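Intramolecular trans-sialidase (Macrobdella decora, PDB 3SLI) cleaves sialic acid from sialoglycoconjugates by intramolecular trans-glycosylation, releasing 2,7-anhydro-Neu5Ac. Local coordinates at residues L217-L220 and T224-S227. Numbering follows the deposited sequence.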
ATOM      1  N   LEU A 217       5.802   0.192 -10.365  1.00  9.13           N
ATOM      2  CA  LEU A 217       7.085   0.826 -10.674  1.00 10.45           C
ATOM      3  C   LEU A 217       7.564   0.260 -12.006  1.00 11.62           C
ATOM      4  O   LEU A 217       7.563  -0.959 -12.201  1.00 11.81           O
ATOM      5  CB  LEU A 217       8.113   0.503  -9.572  1.00 10.47           C
ATOM      6  CG  LEU A 217       9.500   1.167  -9.604  1.00  8.82           C
ATOM      7  CD1 LEU A 217       9.394   2.651  -9.251  1.00  9.11           C
ATOM      8  CD2 LEU A 217      10.419   0.469  -8.621  1.00  8.99           C
ATOM      9  N   LEU A 218       8.011   1.126 -12.908  1.00 11.33           N
ATOM     10  CA  LEU A 218       8.446   0.662 -14.225  1.00 12.37           C
ATOM     11  C   LEU A 218       9.507   1.553 -14.879  1.00 12.52           C
ATOM     12  O   LEU A 218       9.349   2.770 -14.943  1.00 12.61           O
ATOM     13  CB  LEU A 218       7.224   0.581 -15.152  1.00 11.34           C
ATOM     14  CG  LEU A 218       7.441   0.082 -16.587  1.00 12.94           C
ATOM     15  CD1 LEU A 218       7.833  -1.393 -16.571  1.00 12.17           C
ATOM     16  CD2 LEU A 218       6.172   0.293 -17.399  1.00 10.28           C
ATOM     17  N   THR A 219      10.593   0.946 -15.340  1.00 11.96           N
ATOM     18  CA  THR A 219      11.636   1.698 -16.021  1.00 12.34           C
ATOM     19  C   THR A 219      11.308   1.636 -17.520  1.00 15.20           C
ATOM     20  O   THR A 219      11.062   0.550 -18.069  1.00 14.25           O
ATOM     21  CB  THR A 219      13.031   1.100 -15.760  1.00 11.50           C
ATOM     22  OG1 THR A 219      13.322   1.148 -14.361  1.00 11.68           O
ATOM     23  CG2 THR A 219      14.094   1.878 -16.512  1.00 13.14           C
ATOM     24  N   LEU A 220      11.221   2.803 -18.150  1.00 13.96           N
ATOM     25  CA  LEU A 220      10.919   2.906 -19.574  1.00 14.27           C
ATOM     26  C   LEU A 220      12.196   2.709 -20.396  1.00 15.53           C
ATOM     27  O   LEU A 220      13.303   2.891 -19.879  1.00 14.68           O
ATOM     28  CB  LEU A 220      10.285   4.270 -19.880  1.00 13.35           C
ATOM     29  CG  LEU A 220       9.004   4.630 -19.112  1.00 12.14           C
ATOM     30  CD1 LEU A 220       8.449   5.951 -19.626  1.00 10.71           C
ATOM     31  CD2 LEU A 220       7.964   3.519 -19.271  1.00 10.14           C
ATOM     32  N   THR A 224      13.719   6.785 -18.213  1.00 13.17           N
ATOM     33  CA  THR A 224      12.848   7.405 -17.221  1.00 13.82           C
ATOM     34  C   THR A 224      12.181   6.296 -16.409  1.00 13.36           C
ATOM     35  O   THR A 224      11.859   5.238 -16.946  1.00 13.31           O
ATOM     36  CB  THR A 224      11.738   8.257 -17.913  1.00 14.25           C
ATOM     37  OG1 THR A 224      12.353   9.297 -18.683  1.00 16.54           O
ATOM     38  CG2 THR A 224      10.773   8.887 -16.889  1.00 11.75           C
ATOM     39  N   VAL A 225      12.026   6.518 -15.110  1.00 12.49           N
ATOM     40  CA  VAL A 225      11.369   5.545 -14.248  1.00 12.16           C
ATOM     41  C   VAL A 225      10.030   6.172 -13.857  1.00 13.42           C
ATOM     42  O   VAL A 225       9.972   7.359 -13.504  1.00 11.37           O
ATOM     43  CB  VAL A 225      12.187   5.242 -12.958  1.00 13.72           C
ATOM     44  CG1 VAL A 225      11.604   4.009 -12.248  1.00 13.91           C
ATOM     45  CG2 VAL A 225      13.670   5.036 -13.275  1.00 12.67           C
ATOM     46  N   ILE A 226       8.951   5.404 -13.985  1.00 10.69           N
ATOM     47  CA  ILE A 226       7.625   5.890 -13.633  1.00  9.94           C
ATOM     48  C   ILE A 226       7.020   5.027 -12.524  1.00  9.27           C
ATOM     49  O   ILE A 226       7.455   3.894 -12.291  1.00 10.73           O
ATOM     50  CB  ILE A 226       6.656   5.940 -14.858  1.00  9.82           C
ATOM     51  CG1 ILE A 226       6.550   4.562 -15.533  1.00  9.39           C
ATOM     52  CG2 ILE A 226       7.100   7.028 -15.845  1.00  9.31           C
ATOM     53  CD1 ILE A 226       5.467   4.484 -16.617  1.00  6.82           C
ATOM     54  N   SER A 227       6.062   5.593 -11.801  1.00  9.97           N
ATOM     55  CA  SER A 227       5.409   4.884 -10.719  1.00 10.87           C
ATOM     56  C   SER A 227       3.985   5.375 -10.546  1.00 10.81           C
ATOM     57  O   SER A 227       3.639   6.489 -10.951  1.00 10.34           O
ATOM     58  CB  SER A 227       6.187   5.059  -9.404  1.00 13.77           C
ATOM     59  OG  SER A 227       6.281   6.428  -9.047  1.00 19.33           O
TER
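Leu218 O takes a nearly straight hydrogen bond from Ile226 N at 2.8 Å and a weaker CA-H...O contact from Val225 CA at 3.5 Å. Ile226 O likewise accepts a hydrogen bond from Leu218 N, with a CA-H...O contact from Leu217 CA. Leu218 and Ile226 thus form an antiparallel hydrogen-bonded pair. A third bond, from Leu220 N to Thr224 O at 2.8 Å, closes the hairpin beside its turn, just past the strand ends.

Leu217, Thr219, Val225 and Ser227 share one face of the sheet. Val225 CG1 is anti to the backbone N (chi1 -168°), and it sits between Leu217 CD1, at 4.0 Å, and Thr219 OG1, at 3.9 Å. Leu217 CD1 also reaches Ser227 CB. Thr219 OG1 finds its polar partner in the carbonyl of Glu638.

The Leu218 and Ile226 side chains lie on the other face. Ile226 CG1 stands between the backbone N and the carbonyl carbon (chi1 56°), which brings it to 3.4 Å from Leu218 O and near Leu218 CB. Past the strand end, Leu220 crosses Ile226 at about a right angle, with its CD2 3.8 Å from Ile226 CD1.

This is the turn end of the beta hairpin 211-219/225-232, in a four-stranded antiparallel sheet consistent with a blade of the sialidase beta-propeller. Trp257 covers Leu217 and Val225, and strand 634-638 packs on Leu217 and Thr219. Ile307 of strand 307-314 meets both Leu220 and Ile226, while strand 243-250 continues the sheet beyond 225-232.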